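PDB 3IRV: cysteine hydrolase from Pseudomonas syringae pv. phaseolicola 1448A, which probably acts as a hydrolase of the isochorismatase-like cysteine hydrolase family, with no specific substrate assigned. Local coordinates for residues V167-A173 / F204-T210; V144-N150 / A173-Y179; R71-D77 / V91-R97; D80-M84 / K119-S123. The contacts are given in a common frame with arbitrary orientation. Residue numbers count along the deposited sequence, not the author numbering.

Contact 1: V167-A173 / F204-T210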
loop_
_atom_site.group_PDB
_atom_site.type_symbol
_atom_site.label_atom_id
_atom_site.label_comp_id
_atom_site.label_asym_id
_atom_site.label_seq_id
_atom_site.Cartn_x
_atom_site.Cartn_y
_atom_site.Cartn_z
ATOM N N VAL A 167 -6.971 10.349 6.924
ATOM C CA VAL A 167 -7.225 8.961 7.334
ATOM C C VAL A 167 -6.809 8.732 8.792
ATOM O O VAL A 167 -5.711 9.129 9.201
ATOM C CB VAL A 167 -6.471 7.967 6.429
ATOM C CG1 VAL A 167 -6.844 6.509 6.798
ATOM C CG2 VAL A 167 -6.813 8.213 4.965
ATOM N N ILE A 168 -7.694 8.091 9.552
ATOM C CA ILE A 168 -7.421 7.687 10.937
ATOM C C ILE A 168 -7.489 6.170 10.984
ATOM O O ILE A 168 -8.531 5.588 10.639
ATOM C CB ILE A 168 -8.484 8.209 11.904
ATOM C CG1 ILE A 168 -8.553 9.737 11.846
ATOM C CG2 ILE A 168 -8.150 7.733 13.313
ATOM C CD1 ILE A 168 -9.716 10.323 12.631
ATOM N N ALA A 169 -6.376 5.533 11.355
ATOM C CA ALA A 169 -6.358 4.074 11.553
ATOM C C ALA A 169 -6.457 3.778 13.044
ATOM O O ALA A 169 -5.758 4.390 13.864
ATOM C CB ALA A 169 -5.059 3.450 10.995
ATOM N N LEU A 170 -7.307 2.828 13.391
ATOM C CA LEU A 170 -7.499 2.478 14.816
ATOM C C LEU A 170 -6.533 1.345 15.212
ATOM O O LEU A 170 -6.620 0.205 14.706
ATOM C CB LEU A 170 -8.955 2.074 15.043
ATOM C CG LEU A 170 -9.956 3.199 14.735
ATOM C CD1 LEU A 170 -11.362 2.700 15.035
ATOM C CD2 LEU A 170 -9.629 4.451 15.532
ATOM N N SER A 171 -5.594 1.659 16.113
ATOM C CA SER A 171 -4.593 0.694 16.548
ATOM C C SER A 171 -5.158 -0.586 17.160
ATOM O O SER A 171 -4.569 -1.664 16.984
ATOM C CB SER A 171 -3.609 1.349 17.519
ATOM O OG SER A 171 -4.310 1.821 18.640
ATOM N N ASP A 172 -6.307 -0.489 17.826
ATOM C CA ASP A 172 -6.866 -1.657 18.509
ATOM C C ASP A 172 -8.068 -2.257 17.758
ATOM O O ASP A 172 -8.808 -3.099 18.303
ATOM C CB ASP A 172 -7.226 -1.292 19.957
ATOM C CG ASP A 172 -8.322 -0.239 20.053
ATOM O OD1 ASP A 172 -8.494 0.592 19.124
ATOM O OD2 ASP A 172 -9.036 -0.232 21.082
ATOM N N ALA A 173 -8.266 -1.835 16.503
ATOM C CA ALA A 173 -9.408 -2.326 15.737
ATOM C C ALA A 173 -9.047 -2.701 14.302
ATOM O O ALA A 173 -9.913 -2.721 13.426
ATOM C CB ALA A 173 -10.580 -1.353 15.790
ATOM N N PHE A 204 1.162 8.017 6.388
ATOM C CA PHE A 204 -0.166 8.044 5.736
ATOM C C PHE A 204 -1.276 8.786 6.467
ATOM O O PHE A 204 -2.239 9.190 5.820
ATOM C CB PHE A 204 -0.701 6.625 5.437
ATOM C CG PHE A 204 0.281 5.722 4.710
ATOM C CD1 PHE A 204 0.995 6.178 3.595
ATOM C CD2 PHE A 204 0.458 4.398 5.123
ATOM C CE1 PHE A 204 1.882 5.349 2.920
ATOM C CE2 PHE A 204 1.353 3.563 4.467
ATOM C CZ PHE A 204 2.078 4.045 3.375
ATOM N N GLY A 205 -1.197 8.922 7.787
ATOM C CA GLY A 205 -2.274 9.640 8.492
ATOM C C GLY A 205 -2.139 9.509 10.004
ATOM O O GLY A 205 -1.019 9.517 10.524
ATOM N N GLU A 206 -3.281 9.401 10.680
ATOM C CA GLU A 206 -3.303 9.342 12.144
ATOM C C GLU A 206 -3.466 7.894 12.601
ATOM O O GLU A 206 -4.212 7.136 11.989
ATOM C CB GLU A 206 -4.490 10.130 12.702
ATOM C CG GLU A 206 -4.617 9.979 14.220
ATOM C CD GLU A 206 -5.659 10.853 14.872
ATOM O OE1 GLU A 206 -6.459 11.535 14.171
ATOM O OE2 GLU A 206 -5.649 10.864 16.131
ATOM N N VAL A 207 -2.798 7.524 13.690
ATOM C CA VAL A 207 -3.145 6.295 14.396
ATOM C C VAL A 207 -3.646 6.671 15.799
ATOM O O VAL A 207 -2.987 7.467 16.501
ATOM C CB VAL A 207 -1.930 5.324 14.495
ATOM C CG1 VAL A 207 -2.320 4.056 15.292
ATOM C CG2 VAL A 207 -1.471 4.922 13.091
ATOM N N THR A 208 -4.818 6.154 16.185
ATOM C CA THR A 208 -5.306 6.366 17.539
ATOM C C THR A 208 -6.139 5.166 17.956
ATOM O O THR A 208 -6.276 4.224 17.173
ATOM C CB THR A 208 -6.113 7.694 17.672
ATOM O OG1 THR A 208 -6.336 7.996 19.063
ATOM C CG2 THR A 208 -7.448 7.608 16.955
ATOM N N THR A 209 -6.652 5.183 19.189
ATOM C CA THR A 209 -7.477 4.062 19.663
ATOM C C THR A 209 -8.947 4.269 19.352
ATOM O O THR A 209 -9.423 5.417 19.176
ATOM C CB THR A 209 -7.359 3.849 21.186
ATOM O OG1 THR A 209 -7.817 5.030 21.848
ATOM C CG2 THR A 209 -5.907 3.571 21.562
ATOM N N THR A 210 -9.679 3.155 19.325
ATOM C CA THR A 210 -11.127 3.212 19.159
ATOM C C THR A 210 -11.776 4.112 20.210
ATOM O O THR A 210 -12.597 4.973 19.868
ATOM C CB THR A 210 -11.747 1.808 19.246
ATOM O OG1 THR A 210 -11.144 0.986 18.251
ATOM C CG2 THR A 210 -13.243 1.850 18.985
HETATM O O HOH W 1 -4.515 10.993 5.861
#
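Ile168 lies beside Thr208, with CG2 of Ile168 3.7 Å from CG2 of Thr208 and CG1 of Ile168 3.6 Å from OE1 of Glu206. Leu170 extends the same face, placing CD1 3.7 Å from Thr210 OG1. The acid of Glu206 ends in salt bridges to Arg216 and Arg15. On the reverse face, Ala169 CB meets Val207 CG2 at 4.4 Å, and helix 189-204 packs against Val207. In parallel pairing, a residue bonds to the two that flank its partner. Glu206 N donates to Val167 O (2.9 Å), Ala169 N to Glu206 O (2.8 Å), Thr208 N to Ala169 O (3.1 Å) and Ser171 N to Thr208 O (2.9 Å). Strand 206-208 joins strand 166-170 at an edge of the parallel sheet in the Rossmann-like α/β fold of the isochorismatase family, the 167-170 and 206-208 axes being 31° apart. Gly205, just after the helix, has positive phi, and a CB there would clash with Val167 O. Beyond the strand, a type I turn from Leu170 to Ala173 presents Asp172, whose OD1 accepts from both N and OG1 of Thr210, each at 2.8 Å, tying the turn to the first residue of helix 210-220.

Contact 2: V144-N150 / A173-Y179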
loop_
_atom_site.group_PDB
_atom_site.type_symbol
_atom_site.label_atom_id
_atom_site.label_comp_id
_atom_site.label_asym_id
_atom_site.label_seq_id
_atom_site.Cartn_x
_atom_site.Cartn_y
_atom_site.Cartn_z
ATOM N N VAL A 144 -10.602 3.917 9.750
ATOM C CA VAL A 144 -10.466 2.591 9.147
ATOM C C VAL A 144 -10.269 1.546 10.239
ATOM O O VAL A 144 -9.415 1.725 11.132
ATOM C CB VAL A 144 -9.287 2.550 8.146
ATOM C CG1 VAL A 144 -9.032 1.119 7.642
ATOM C CG2 VAL A 144 -9.565 3.512 6.966
ATOM N N CYS A 145 -11.090 0.497 10.178
ATOM C CA CYS A 145 -10.946 -0.674 11.036
ATOM C C CYS A 145 -11.235 -1.929 10.224
ATOM O O CYS A 145 -11.718 -1.826 9.082
ATOM C CB CYS A 145 -11.902 -0.565 12.221
ATOM S SG CYS A 145 -13.686 -0.540 11.728
ATOM N N GLY A 146 -10.924 -3.104 10.783
ATOM C CA GLY A 146 -11.195 -4.369 10.088
ATOM C C GLY A 146 -9.963 -5.219 9.881
ATOM O O GLY A 146 -9.097 -5.221 10.726
ATOM N N THR A 147 -9.889 -5.945 8.750
ATOM C CA THR A 147 -8.789 -6.893 8.521
ATOM C C THR A 147 -8.558 -6.975 6.982
ATOM O O THR A 147 -9.504 -6.730 6.232
ATOM C CB THR A 147 -9.152 -8.303 9.148
ATOM O OG1 THR A 147 -7.974 -9.108 9.330
ATOM C CG2 THR A 147 -10.148 -9.077 8.254
ATOM N N VAL A 148 -7.347 -7.287 6.474
ATOM C CA VAL A 148 -6.114 -7.515 7.231
ATOM C C VAL A 148 -5.308 -6.212 7.313
ATOM O O VAL A 148 -5.184 -5.482 6.316
ATOM C CB VAL A 148 -5.288 -8.671 6.579
ATOM C CG1 VAL A 148 -4.013 -8.958 7.347
ATOM C CG2 VAL A 148 -6.151 -9.941 6.463
ATOM N N THR A 149 -4.754 -5.927 8.494
ATOM C CA THR A 149 -4.124 -4.627 8.758
ATOM C C THR A 149 -3.255 -4.131 7.626
ATOM O O THR A 149 -3.433 -3.006 7.153
ATOM C CB THR A 149 -3.294 -4.656 10.058
ATOM O OG1 THR A 149 -4.142 -5.100 11.132
ATOM C CG2 THR A 149 -2.730 -3.267 10.373
ATOM N N ASN A 150 -2.314 -4.970 7.201
ATOM C CA ASN A 150 -1.281 -4.522 6.253
ATOM C C ASN A 150 -1.696 -4.724 4.798
ATOM O O ASN A 150 -0.963 -4.322 3.877
ATOM C CB ASN A 150 0.028 -5.268 6.490
ATOM C CG ASN A 150 -0.120 -6.755 6.299
ATOM O OD1 ASN A 150 -1.047 -7.380 6.852
ATOM N ND2 ASN A 150 0.789 -7.345 5.538
ATOM N N ALA A 173 -8.266 -1.835 16.503
ATOM C CA ALA A 173 -9.408 -2.326 15.737
ATOM C C ALA A 173 -9.047 -2.701 14.302
ATOM O O ALA A 173 -9.913 -2.721 13.426
ATOM C CB ALA A 173 -10.580 -1.353 15.790
ATOM N N ASN A 174 -7.782 -3.044 14.080
ATOM C CA ASN A 174 -7.314 -3.599 12.809
ATOM C C ASN A 174 -6.550 -4.856 13.160
ATOM O O ASN A 174 -5.668 -4.821 14.021
ATOM C CB ASN A 174 -6.390 -2.605 12.074
ATOM C CG ASN A 174 -7.181 -1.490 11.364
ATOM O OD1 ASN A 174 -7.677 -1.686 10.252
ATOM N ND2 ASN A 174 -7.332 -0.339 12.032
ATOM N N ALA A 175 -6.883 -5.947 12.486
ATOM C CA ALA A 175 -6.324 -7.273 12.812
ATOM C C ALA A 175 -5.357 -7.768 11.744
ATOM O O ALA A 175 -5.723 -7.817 10.575
ATOM C CB ALA A 175 -7.466 -8.286 12.945
ATOM N N ALA A 176 -4.145 -8.156 12.159
ATOM C CA ALA A 176 -3.146 -8.675 11.235
ATOM C C ALA A 176 -3.020 -10.200 11.340
ATOM O O ALA A 176 -3.496 -10.815 12.307
ATOM C CB ALA A 176 -1.788 -8.019 11.497
ATOM N N MET A 177 -2.376 -10.792 10.340
ATOM C CA MET A 177 -2.211 -12.237 10.325
ATOM C C MET A 177 -0.733 -12.597 10.266
ATOM O O MET A 177 0.104 -11.796 9.847
ATOM C CB MET A 177 -2.985 -12.866 9.158
ATOM C CG MET A 177 -2.347 -12.680 7.784
ATOM S SD MET A 177 -3.291 -13.479 6.463
ATOM C CE MET A 177 -3.660 -15.100 7.163
ATOM N N ASP A 178 -0.413 -13.792 10.759
ATOM C CA ASP A 178 0.956 -14.341 10.677
ATOM C C ASP A 178 1.218 -14.709 9.226
ATOM O O ASP A 178 0.287 -15.041 8.517
ATOM C CB ASP A 178 1.045 -15.651 11.476
ATOM C CG ASP A 178 0.728 -15.475 12.958
ATOM O OD1 ASP A 178 1.405 -14.689 13.643
ATOM O OD2 ASP A 178 -0.200 -16.153 13.451
ATOM N N TYR A 179 2.480 -14.703 8.807
ATOM C CA TYR A 179 2.868 -15.174 7.475
ATOM C C TYR A 179 3.854 -16.319 7.637
ATOM O O TYR A 179 4.606 -16.326 8.608
ATOM C CB TYR A 179 3.608 -14.074 6.705
ATOM C CG TYR A 179 2.702 -12.998 6.145
ATOM C CD1 TYR A 179 1.806 -13.282 5.121
ATOM C CD2 TYR A 179 2.736 -11.696 6.666
ATOM C CE1 TYR A 179 0.961 -12.295 4.611
ATOM C CE2 TYR A 179 1.903 -10.682 6.151
ATOM C CZ TYR A 179 1.025 -11.001 5.121
ATOM O OH TYR A 179 0.199 -10.019 4.630
HETATM O O HOH W 2 -0.985 -9.739 8.128
#
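Ala173 starts the pairing by accepting a 2.9 Å hydrogen bond at its O from Gly146 N, while its CB packs 3.9 Å from Cys145 CB. Asn174, bridged in parallel to Gly146, turns its side chain back along the strand, and its ND2 donates to Val144 O at 3.1 Å and also to Leu170 O. Next, Ala175 N donates to Gly146 O (2.9 Å). Its carbonyl then collects two donors, Thr147 OG1 at 2.9 Å and Thr149 N at 3.0 Å, so a single Ala175 O braces both sides of the cis peptide between Thr147 and Val148. A non-proline cis peptide here, just ahead of the helix that probably carries the nucleophilic cysteine, is characteristic of isochorismatase-like hydrolases. Ala176 and Met177 follow along Val148, whose CG1 lies 4.1 Å from Met177 CG. Water 2 links Met177 N (2.8 Å) to Asn150 OD1 (2.7 Å). Past Asp178, Tyr179 swings its ring back, and its OH accepts from Asn150 ND2 at 2.9 Å. The same hydroxyl bonds Glu203 of the second subunit, and Tyr202 of that subunit meets the ring edge-to-face. Strand 141-147 thus runs between strand 23-28 on one side and strands 166-170 and 174-175 on the other, into helix 149-162, with helix 189-204 packed on Thr149 and Ala176, and helix 50-62 on Cys145 and Ala173.

Contact 3: R71-D77 / V91-R97; sequences RHIVRGD and VDQILAR
Build Arg71 and His72 as the end of a β-strand, keep Ile73 and Val74 extended, and turn at Arg75 into Gly76 (phi 108°, psi -17°). Make 91-94 a weakly bonded helical turn followed by an irregular Leu95-Arg97. A single backbone bridge joins Val74 and Ala96: Val74 N donates to Leu95 O (2.9 Å), and Arg97 N weakly to Val74 O (2.8 Å). Leu95, rotamer mt, sets CD1 over the His72 ring (chi1 t, chi2 172°), 3.6 Å from its centroid, a CH-pi contact. Val74 (m) brings CG2 4.3 Å from Leu95 CB. Ile73 (mt) places CG2 3.7 Å from Arg97 CZ, over the guanidinium face. Arg97 (t, t, m, chi4 -82°) and Arg71 (m, t, m, chi4 -179°) bring their NH2 atoms 3.4 Å apart, like charges that Asp118 bridges. Water 4 joins Gly76 N and Asp92 OD1, each at 2.8 Å. This long excursion between parallel strands 66-72 and 115-119 folds against the C-terminal end of the first, where α/β folds commonly carry their active sites.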
loop_
_atom_site.group_PDB
_atom_site.type_symbol
_atom_site.label_atom_id
_atom_site.label_comp_id
_atom_site.label_asym_id
_atom_site.label_seq_id
_atom_site.Cartn_x
_atom_site.Cartn_y
_atom_site.Cartn_z
ATOM N N ARG A 71 -16.700 -5.388 1.468
ATOM C CA ARG A 71 -16.660 -6.843 1.356
ATOM C C ARG A 71 -15.834 -7.227 0.150
ATOM O O ARG A 71 -16.021 -6.651 -0.935
ATOM C CB ARG A 71 -18.071 -7.419 1.179
ATOM C CG ARG A 71 -19.039 -7.042 2.312
ATOM C CD ARG A 71 -20.402 -7.766 2.172
ATOM N NE ARG A 71 -21.001 -7.509 0.852
ATOM C CZ ARG A 71 -22.176 -7.987 0.456
ATOM N NH1 ARG A 71 -22.882 -8.750 1.274
ATOM N NH2 ARG A 71 -22.633 -7.714 -0.770
ATOM N N HIS A 72 -14.926 -8.190 0.324
ATOM C CA HIS A 72 -14.159 -8.705 -0.788
ATOM C C HIS A 72 -14.961 -9.850 -1.393
ATOM O O HIS A 72 -15.134 -10.897 -0.756
ATOM C CB HIS A 72 -12.798 -9.187 -0.306
ATOM C CG HIS A 72 -11.815 -9.435 -1.412
ATOM N ND1 HIS A 72 -10.481 -9.724 -1.187
ATOM C CD2 HIS A 72 -11.969 -9.406 -2.760
ATOM C CE1 HIS A 72 -9.863 -9.869 -2.345
ATOM N NE2 HIS A 72 -10.741 -9.685 -3.314
ATOM N N ILE A 73 -15.486 -9.626 -2.593
ATOM C CA ILE A 73 -16.413 -10.557 -3.238
ATOM C C ILE A 73 -16.126 -10.539 -4.745
ATOM O O ILE A 73 -15.988 -9.444 -5.349
ATOM C CB ILE A 73 -17.872 -10.131 -3.007
ATOM C CG1 ILE A 73 -18.257 -10.229 -1.521
ATOM C CG2 ILE A 73 -18.827 -11.050 -3.814
ATOM C CD1 ILE A 73 -19.719 -9.912 -1.248
ATOM N N VAL A 74 -16.044 -11.736 -5.342
ATOM C CA VAL A 74 -15.868 -11.881 -6.801
ATOM C C VAL A 74 -17.024 -12.704 -7.377
ATOM O O VAL A 74 -17.788 -13.326 -6.623
ATOM C CB VAL A 74 -14.508 -12.510 -7.158
ATOM C CG1 VAL A 74 -13.338 -11.695 -6.551
ATOM C CG2 VAL A 74 -14.446 -13.966 -6.631
ATOM N N ARG A 75 -17.161 -12.724 -8.708
ATOM C CA ARG A 75 -18.333 -13.349 -9.320
ATOM C C ARG A 75 -18.333 -14.854 -9.100
ATOM O O ARG A 75 -19.406 -15.439 -8.877
ATOM C CB ARG A 75 -18.373 -13.034 -10.811
ATOM C CG ARG A 75 -18.902 -11.623 -11.105
ATOM C CD ARG A 75 -18.352 -11.067 -12.430
ATOM N NE ARG A 75 -18.869 -9.713 -12.679
ATOM C CZ ARG A 75 -18.365 -8.597 -12.147
ATOM N NH1 ARG A 75 -17.331 -8.662 -11.329
ATOM N NH2 ARG A 75 -18.926 -7.405 -12.412
ATOM N N GLY A 76 -17.142 -15.456 -9.131
ATOM C CA GLY A 76 -17.015 -16.898 -9.007
ATOM C C GLY A 76 -16.631 -17.629 -10.277
ATOM O O GLY A 76 -16.209 -18.812 -10.212
ATOM N N ASP A 77 -16.776 -16.968 -11.434
ATOM C CA ASP A 77 -16.487 -17.611 -12.723
ATOM C C ASP A 77 -15.087 -17.304 -13.252
ATOM O O ASP A 77 -14.749 -17.721 -14.355
ATOM C CB ASP A 77 -17.556 -17.264 -13.788
ATOM C CG ASP A 77 -17.626 -15.784 -14.107
ATOM O OD1 ASP A 77 -16.830 -14.981 -13.556
ATOM O OD2 ASP A 77 -18.493 -15.415 -14.947
ATOM N N VAL A 91 -9.277 -18.439 -5.158
ATOM C CA VAL A 91 -10.106 -17.264 -4.875
ATOM C C VAL A 91 -11.535 -17.401 -5.409
ATOM O O VAL A 91 -12.477 -17.003 -4.735
ATOM C CB VAL A 91 -9.472 -15.959 -5.396
ATOM C CG1 VAL A 91 -9.274 -15.980 -6.923
ATOM C CG2 VAL A 91 -10.273 -14.736 -4.924
ATOM N N ASP A 92 -11.702 -17.990 -6.597
ATOM C CA ASP A 92 -13.049 -18.037 -7.201
ATOM C C ASP A 92 -13.989 -18.968 -6.457
ATOM O O ASP A 92 -15.210 -18.905 -6.661
ATOM C CB ASP A 92 -13.023 -18.392 -8.696
ATOM C CG ASP A 92 -12.239 -17.377 -9.522
ATOM O OD1 ASP A 92 -12.226 -16.172 -9.170
ATOM O OD2 ASP A 92 -11.609 -17.783 -10.508
ATOM N N GLN A 93 -13.417 -19.844 -5.636
ATOM C CA GLN A 93 -14.189 -20.833 -4.888
ATOM C C GLN A 93 -14.376 -20.473 -3.426
ATOM O O GLN A 93 -15.033 -21.214 -2.692
ATOM C CB GLN A 93 -13.496 -22.200 -4.957
ATOM C CG GLN A 93 -13.714 -22.937 -6.291
ATOM C CD GLN A 93 -12.869 -22.386 -7.418
ATOM O OE1 GLN A 93 -11.650 -22.227 -7.278
ATOM N NE2 GLN A 93 -13.513 -22.082 -8.544
ATOM N N ILE A 94 -13.722 -19.406 -2.974
ATOM C CA ILE A 94 -13.849 -18.987 -1.573
ATOM C C ILE A 94 -14.414 -17.581 -1.362
ATOM O O ILE A 94 -14.998 -17.307 -0.306
ATOM C CB ILE A 94 -12.547 -19.169 -0.755
ATOM C CG1 ILE A 94 -11.419 -18.318 -1.334
ATOM C CG2 ILE A 94 -12.163 -20.672 -0.715
ATOM C CD1 ILE A 94 -10.167 -18.288 -0.448
ATOM N N LEU A 95 -14.266 -16.715 -2.368
ATOM C CA LEU A 95 -14.785 -15.347 -2.274
ATOM C C LEU A 95 -15.907 -15.108 -3.300
ATOM O O LEU A 95 -16.303 -13.972 -3.532
ATOM C CB LEU A 95 -13.665 -14.295 -2.444
ATOM C CG LEU A 95 -12.593 -14.251 -1.332
ATOM C CD1 LEU A 95 -11.576 -13.161 -1.626
ATOM C CD2 LEU A 95 -13.168 -14.010 0.056
ATOM N N ALA A 96 -16.447 -16.194 -3.857
ATOM C CA ALA A 96 -17.537 -16.099 -4.826
ATOM C C ALA A 96 -18.786 -15.487 -4.166
ATOM O O ALA A 96 -19.059 -15.752 -2.988
ATOM C CB ALA A 96 -17.861 -17.485 -5.357
ATOM N N ARG A 97 -19.565 -14.699 -4.915
ATOM C CA ARG A 97 -20.746 -14.089 -4.307
ATOM C C ARG A 97 -21.687 -15.125 -3.684
ATOM O O ARG A 97 -22.284 -14.844 -2.623
ATOM C CB ARG A 97 -21.510 -13.208 -5.290
ATOM C CG ARG A 97 -22.589 -12.347 -4.622
ATOM C CD ARG A 97 -23.072 -11.233 -5.563
ATOM N NE ARG A 97 -22.044 -10.219 -5.842
ATOM C CZ ARG A 97 -21.766 -9.194 -5.041
ATOM N NH1 ARG A 97 -20.833 -8.313 -5.375
ATOM N NH2 ARG A 97 -22.407 -9.057 -3.895
HETATM O O HOH W 3 -18.809 -9.059 -7.109
HETATM O O HOH W 4 -14.541 -14.914 -10.077
#

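Contact 4: D80-M84 / K119-S123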
loop_
_atom_site.group_PDB
_atom_site.type_symbol
_atom_site.label_atom_id
_atom_site.label_comp_id
_atom_site.label_asym_id
_atom_site.label_seq_id
_atom_site.Cartn_x
_atom_site.Cartn_y
_atom_site.Cartn_z
ATOM N N ASP A 80 -13.385 -11.927 -13.309
ATOM C CA ASP A 80 -13.005 -10.697 -12.607
ATOM C C ASP A 80 -11.809 -10.919 -11.701
ATOM O O ASP A 80 -11.556 -10.118 -10.789
ATOM C CB ASP A 80 -14.186 -10.131 -11.805
ATOM C CG ASP A 80 -14.813 -11.156 -10.868
ATOM O OD1 ASP A 80 -14.277 -12.299 -10.724
ATOM O OD2 ASP A 80 -15.838 -10.806 -10.243
ATOM N N THR A 81 -11.083 -12.025 -11.945
ATOM C CA THR A 81 -9.855 -12.312 -11.199
ATOM C C THR A 81 -8.746 -12.662 -12.171
ATOM O O THR A 81 -8.894 -13.545 -13.035
ATOM C CB THR A 81 -10.021 -13.462 -10.190
ATOM O OG1 THR A 81 -10.506 -14.649 -10.857
ATOM C CG2 THR A 81 -10.973 -13.056 -9.070
ATOM N N GLY A 82 -7.661 -11.904 -12.076
ATOM C CA GLY A 82 -6.459 -12.136 -12.889
ATOM C C GLY A 82 -5.315 -12.324 -11.913
ATOM O O GLY A 82 -5.054 -13.454 -11.463
ATOM N N ARG A 83 -4.640 -11.221 -11.568
ATOM C CA ARG A 83 -3.579 -11.289 -10.548
ATOM C C ARG A 83 -4.049 -11.857 -9.207
ATOM O O ARG A 83 -3.310 -12.608 -8.579
ATOM C CB ARG A 83 -2.887 -9.942 -10.353
ATOM C CG ARG A 83 -2.334 -9.327 -11.670
ATOM C CD ARG A 83 -1.169 -10.110 -12.297
ATOM N NE ARG A 83 -1.632 -11.294 -13.020
ATOM C CZ ARG A 83 -2.205 -11.260 -14.226
ATOM N NH1 ARG A 83 -2.606 -12.400 -14.780
ATOM N NH2 ARG A 83 -2.395 -10.090 -14.893
ATOM N N MET A 84 -5.280 -11.527 -8.804
ATOM C CA MET A 84 -5.841 -12.047 -7.550
ATOM C C MET A 84 -5.841 -13.594 -7.583
ATOM O O MET A 84 -5.487 -14.245 -6.590
ATOM C CB MET A 84 -7.257 -11.497 -7.287
ATOM C CG MET A 84 -7.842 -11.929 -5.951
ATOM S SD MET A 84 -7.058 -11.243 -4.427
ATOM C CE MET A 84 -7.645 -12.502 -3.293
ATOM N N LYS A 119 -15.781 -5.161 -3.411
ATOM C CA LYS A 119 -14.524 -4.931 -4.121
ATOM C C LYS A 119 -13.924 -6.243 -4.576
ATOM O O LYS A 119 -14.143 -7.262 -3.934
ATOM C CB LYS A 119 -13.533 -4.192 -3.221
ATOM C CG LYS A 119 -13.138 -4.966 -1.933
ATOM C CD LYS A 119 -12.328 -4.053 -0.987
ATOM C CE LYS A 119 -11.970 -4.735 0.330
ATOM N NZ LYS A 119 -10.867 -5.745 0.168
ATOM N N LEU A 120 -13.175 -6.191 -5.677
ATOM C CA LEU A 120 -12.608 -7.390 -6.284
ATOM C C LEU A 120 -11.212 -7.752 -5.778
ATOM O O LEU A 120 -10.719 -8.859 -6.056
ATOM C CB LEU A 120 -12.531 -7.237 -7.816
ATOM C CG LEU A 120 -13.835 -7.007 -8.575
ATOM C CD1 LEU A 120 -13.503 -6.731 -10.078
ATOM C CD2 LEU A 120 -14.775 -8.190 -8.416
ATOM N N PHE A 121 -10.540 -6.808 -5.121
ATOM C CA PHE A 121 -9.142 -7.012 -4.758
ATOM C C PHE A 121 -8.973 -6.478 -3.336
ATOM O O PHE A 121 -9.881 -6.639 -2.509
ATOM C CB PHE A 121 -8.261 -6.278 -5.781
ATOM C CG PHE A 121 -7.036 -7.041 -6.224
ATOM C CD1 PHE A 121 -6.627 -6.990 -7.562
ATOM C CD2 PHE A 121 -6.305 -7.812 -5.340
ATOM C CE1 PHE A 121 -5.475 -7.682 -8.000
ATOM C CE2 PHE A 121 -5.146 -8.495 -5.771
ATOM C CZ PHE A 121 -4.749 -8.429 -7.097
ATOM N N TYR A 122 -7.838 -5.865 -3.031
ATOM C CA TYR A 122 -7.586 -5.456 -1.639
ATOM C C TYR A 122 -8.085 -4.045 -1.308
ATOM O O TYR A 122 -8.649 -3.809 -0.220
ATOM C CB TYR A 122 -6.099 -5.554 -1.283
ATOM C CG TYR A 122 -5.484 -6.884 -1.610
ATOM C CD1 TYR A 122 -6.078 -8.087 -1.200
ATOM C CD2 TYR A 122 -4.301 -6.938 -2.345
ATOM C CE1 TYR A 122 -5.487 -9.316 -1.510
ATOM C CE2 TYR A 122 -3.698 -8.166 -2.664
ATOM C CZ TYR A 122 -4.298 -9.340 -2.251
ATOM O OH TYR A 122 -3.670 -10.532 -2.559
ATOM N N SER A 123 -7.813 -3.114 -2.216
ATOM C CA SER A 123 -8.108 -1.698 -2.038
ATOM C C SER A 123 -9.596 -1.460 -1.895
ATOM O O SER A 123 -10.377 -1.909 -2.751
ATOM C CB SER A 123 -7.665 -0.932 -3.271
ATOM O OG SER A 123 -8.013 0.429 -3.151
HETATM O O HOH W 5 -9.776 -9.562 -8.653
#
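Neither segment offers a strand: 80-82 is loop, Gly82 being the N-cap of helix 83-87, whose first residues are Arg83 and Met84, while the 119-123 segment is irregular chain leaving strand 115-119. The backbones stay apart, with the CA atoms of Met84 and Phe121 6.6 Å apart, and no direct hydrogen bond crosses. Water 5 spans the gap, donating to Asp80 O (2.8 Å) and Leu120 O (2.9 Å). Met84 CB sits over the face of the Phe121 ring, 4.0 Å from the centroid, and Met84 SD lies 3.6 Å from Phe121 CE2 and 3.8 Å from Tyr122 CE1, giving oblique Met-aromatic contacts with both rings. Leu120 CD2 touches Asp80 OD2 at 3.4 Å, although that acid is salt-bridged to Arg75. Lys119 turns back to donate from NZ to the O atoms of Phe121 and Tyr122, both at 3.0 Å; it also pairs with Asp29 and packs on Cys152, consistent with the Asp-Lys-Cys set of cysteine hydrolases. From the second subunit, His162 meets the Phe121 ring and Glu203 O bonds Tyr122 OH. Sulfur, rings and one water therefore join these loops beside the probable active site, implying cohesion by shape and dispersion more than directional bonds.

The four contacts form two neighbouring pairs within one isochorismatase-type domain. Contacts 3 and 4 have centres about 9 Å apart and interlock along the chain, their segments alternating; the Arg75-Asp80 salt bridge joins them. Both close before contacts 1 and 2 open. Those two also alternate in sequence, share Ala173 and lie about 12 Å apart between centres, on strands 141-147, 166-170, 174-175 and 206-208 of one parallel sheet. Contacts 1 and 3 sit on opposite sides of the chain's centre, their centres about 29 Å apart, yet reach that same sheet. Contacts 1, 2 and 4 touch the second subunit, so contributions widely separated in sequence meet at the dimer interface.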